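PDB 6TCI: spore cortex-lytic enzyme from Bacillus cereus ATCC 14579, which probably acts as an N-acetylmuramyl-L-alanine amidase needed to hydrolyse the spore cortex during germination, and is represented here by its N-terminal, putative peptidoglycan-binding domain. Local coordinates for residues W43-R46 against N47-E50. Numbering follows the deposited sequence.
Sequences WALR and NFQE
N47 reaches back one turn of helix 39-51 to the indole of W43. N47 CB lies 3.6 Å from W43 O. N47 CG is 3.4 Å from W43 O, because chi1 of -73° sets CG beside the backbone N and opposite the carbonyl carbon. N47 OD1 stays 4.0 Å from W43 O, a distance that carries no bond. At the tip, ND2 sits over one face of the W43 ring, offset toward the rim. N47 ND2 is 3.2 Å from W43 CE2 and 3.3 Å from W43 NE1. NE1 and ND2 are both donors, so they do not bond to each other. The amide stands almost upright on the indole, with the planes 78° apart. W43 meets it with CG anti to its own backbone N (chi1 175°). The W43 ring also meets that of W39.

Four i to i+4 backbone bonds join 43-46 to 47-50; F48 N to A44 O is 2.9 Å. On the buried side, L45 CD1 approaches F48 CD2 at 4.4 Å. Both side chains also touch L23 of helix 14-25. On helix 62-71, L45 meets T64, and F48 meets M67, L68 and A71. Q49 CG is 3.3 Å from L45 O. Q49 OE1 accepts bonds from D57 N and G58 N, while Q49 NE2 bonds to T64 OG1.

The buried Q49 amide is satisfied by the loop and helix that follow. At the W43 face, the ND2 N-H trans to CB, as modelled, is directed at the ring near CE2, consistent with a weak N-H...pi attraction.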
ATOM      1  N   TRP A  43       1.205   0.601   8.703  1.00 12.40           N
ATOM      2  CA  TRP A  43       2.029   1.763   9.025  1.00 13.42           C
ATOM      3  C   TRP A  43       2.582   2.422   7.763  1.00 13.99           C
ATOM      4  O   TRP A  43       2.456   3.639   7.572  1.00 14.46           O
ATOM      5  CB  TRP A  43       3.160   1.296   9.943  1.00 16.75           C
ATOM      6  CG  TRP A  43       4.191   2.318  10.312  1.00 19.84           C
ATOM      7  CD1 TRP A  43       5.507   2.306   9.954  1.00 23.33           C
ATOM      8  CD2 TRP A  43       4.015   3.466  11.151  1.00 19.19           C
ATOM      9  NE1 TRP A  43       6.158   3.385  10.496  1.00 25.00           N
ATOM     10  CE2 TRP A  43       5.264   4.117  11.234  1.00 21.71           C
ATOM     11  CE3 TRP A  43       2.921   4.018  11.822  1.00 18.06           C
ATOM     12  CZ2 TRP A  43       5.453   5.285  11.973  1.00 21.76           C
ATOM     13  CZ3 TRP A  43       3.110   5.185  12.551  1.00 19.10           C
ATOM     14  CH2 TRP A  43       4.367   5.800  12.621  1.00 20.97           C
ATOM     15  N   ALA A  44       3.209   1.627   6.890  1.00 12.87           N
ATOM     16  CA  ALA A  44       3.764   2.170   5.653  1.00 13.08           C
ATOM     17  C   ALA A  44       2.690   2.847   4.817  1.00 12.37           C
ATOM     18  O   ALA A  44       2.913   3.927   4.259  1.00 12.85           O
ATOM     19  CB  ALA A  44       4.422   1.053   4.842  1.00 14.05           C
ATOM     20  N   LEU A  45       1.519   2.215   4.700  1.00 11.10           N
ATOM     21  CA  LEU A  45       0.474   2.773   3.851  1.00 11.48           C
ATOM     22  C   LEU A  45      -0.065   4.073   4.421  1.00 11.74           C
ATOM     23  O   LEU A  45      -0.290   5.033   3.675  1.00 12.28           O
ATOM     24  CB  LEU A  45      -0.650   1.752   3.652  1.00 10.52           C
ATOM     25  CG  LEU A  45      -1.819   2.228   2.778  1.00 11.15           C
ATOM     26  CD1 LEU A  45      -1.362   2.668   1.388  1.00 13.41           C
ATOM     27  CD2 LEU A  45      -2.917   1.162   2.689  1.00 12.79           C
ATOM     28  N   ARG A  46      -0.255   4.138   5.742  1.00 12.99           N
ATOM     29  CA  ARG A  46      -0.709   5.389   6.342  1.00 13.98           C
ATOM     30  C   ARG A  46       0.311   6.509   6.151  1.00 15.61           C
ATOM     31  O   ARG A  46      -0.064   7.657   5.890  1.00 16.62           O
ATOM     32  CB  ARG A  46      -1.050   5.172   7.814  1.00 14.53           C
ATOM     33  CG  ARG A  46      -2.289   4.329   7.999  1.00 17.69           C
ATOM     34  CD  ARG A  46      -2.496   3.999   9.458  1.00 19.21           C
ATOM     35  NE  ARG A  46      -2.599   5.216  10.254  1.00 20.85           N
ATOM     36  CZ  ARG A  46      -3.750   5.783  10.606  1.00 23.92           C
ATOM     37  NH1 ARG A  46      -4.910   5.229  10.269  1.00 26.47           N
ATOM     38  NH2 ARG A  46      -3.740   6.909  11.293  1.00 26.23           N
ATOM     39  N   ASN A  47       1.605   6.197   6.274  1.00 13.78           N
ATOM     40  CA  ASN A  47       2.622   7.227   6.055  1.00 15.70           C
ATOM     41  C   ASN A  47       2.634   7.684   4.603  1.00 15.33           C
ATOM     42  O   ASN A  47       2.848   8.870   4.321  1.00 17.31           O
ATOM     43  CB  ASN A  47       3.991   6.696   6.466  1.00 19.76           C
ATOM     44  CG  ASN A  47       4.142   6.611   7.962  1.00 24.53           C
ATOM     45  OD1 ASN A  47       3.517   7.375   8.699  1.00 27.98           O
ATOM     46  ND2 ASN A  47       4.958   5.674   8.426  1.00 27.03           N
ATOM     47  N   PHE A  48       2.412   6.755   3.667  1.00 14.66           N
ATOM     48  CA  PHE A  48       2.288   7.134   2.266  1.00 14.63           C
ATOM     49  C   PHE A  48       1.091   8.051   2.057  1.00 13.46           C
ATOM     50  O   PHE A  48       1.191   9.080   1.378  1.00 14.60           O
ATOM     51  CB  PHE A  48       2.155   5.885   1.392  1.00 14.30           C
ATOM     52  CG  PHE A  48       1.803   6.196  -0.026  1.00 14.55           C
ATOM     53  CD1 PHE A  48       2.793   6.552  -0.926  1.00 16.01           C
ATOM     54  CD2 PHE A  48       0.490   6.174  -0.458  1.00 15.65           C
ATOM     55  CE1 PHE A  48       2.488   6.872  -2.228  1.00 17.41           C
ATOM     56  CE2 PHE A  48       0.179   6.490  -1.773  1.00 16.30           C
ATOM     57  CZ  PHE A  48       1.185   6.844  -2.653  1.00 16.79           C
ATOM     58  N   GLN A  49      -0.063   7.679   2.628  1.00 14.31           N
ATOM     59  CA  GLN A  49      -1.251   8.514   2.480  1.00 15.15           C
ATOM     60  C   GLN A  49      -1.012   9.920   3.013  1.00 18.73           C
ATOM     61  O   GLN A  49      -1.383  10.905   2.363  1.00 18.85           O
ATOM     62  CB  GLN A  49      -2.453   7.852   3.154  1.00 14.83           C
ATOM     63  CG  GLN A  49      -2.929   6.613   2.404  1.00 13.84           C
ATOM     64  CD  GLN A  49      -4.001   5.859   3.162  1.00 14.04           C
ATOM     65  OE1 GLN A  49      -3.937   5.733   4.384  1.00 14.61           O
ATOM     66  NE2 GLN A  49      -4.993   5.356   2.439  1.00 15.09           N
ATOM     67  N   GLU A  50      -0.381  10.034   4.186  1.00 19.38           N
ATOM     68  CA  GLU A  50      -0.104  11.345   4.766  1.00 21.31           C
ATOM     69  C   GLU A  50       0.803  12.164   3.857  1.00 21.57           C
ATOM     70  O   GLU A  50       0.521  13.335   3.574  1.00 22.74           O
ATOM     71  CB  GLU A  50       0.514  11.178   6.156  1.00 25.48           C
ATOM     72  CG  GLU A  50       0.822  12.495   6.862  1.00 33.01           C
ATOM     73  CD  GLU A  50      -0.173  12.809   7.956  1.00 40.38           C
ATOM     74  OE1 GLU A  50      -0.599  11.869   8.665  1.00 44.39           O
ATOM     75  OE2 GLU A  50      -0.528  13.998   8.110  1.00 44.71           O
TER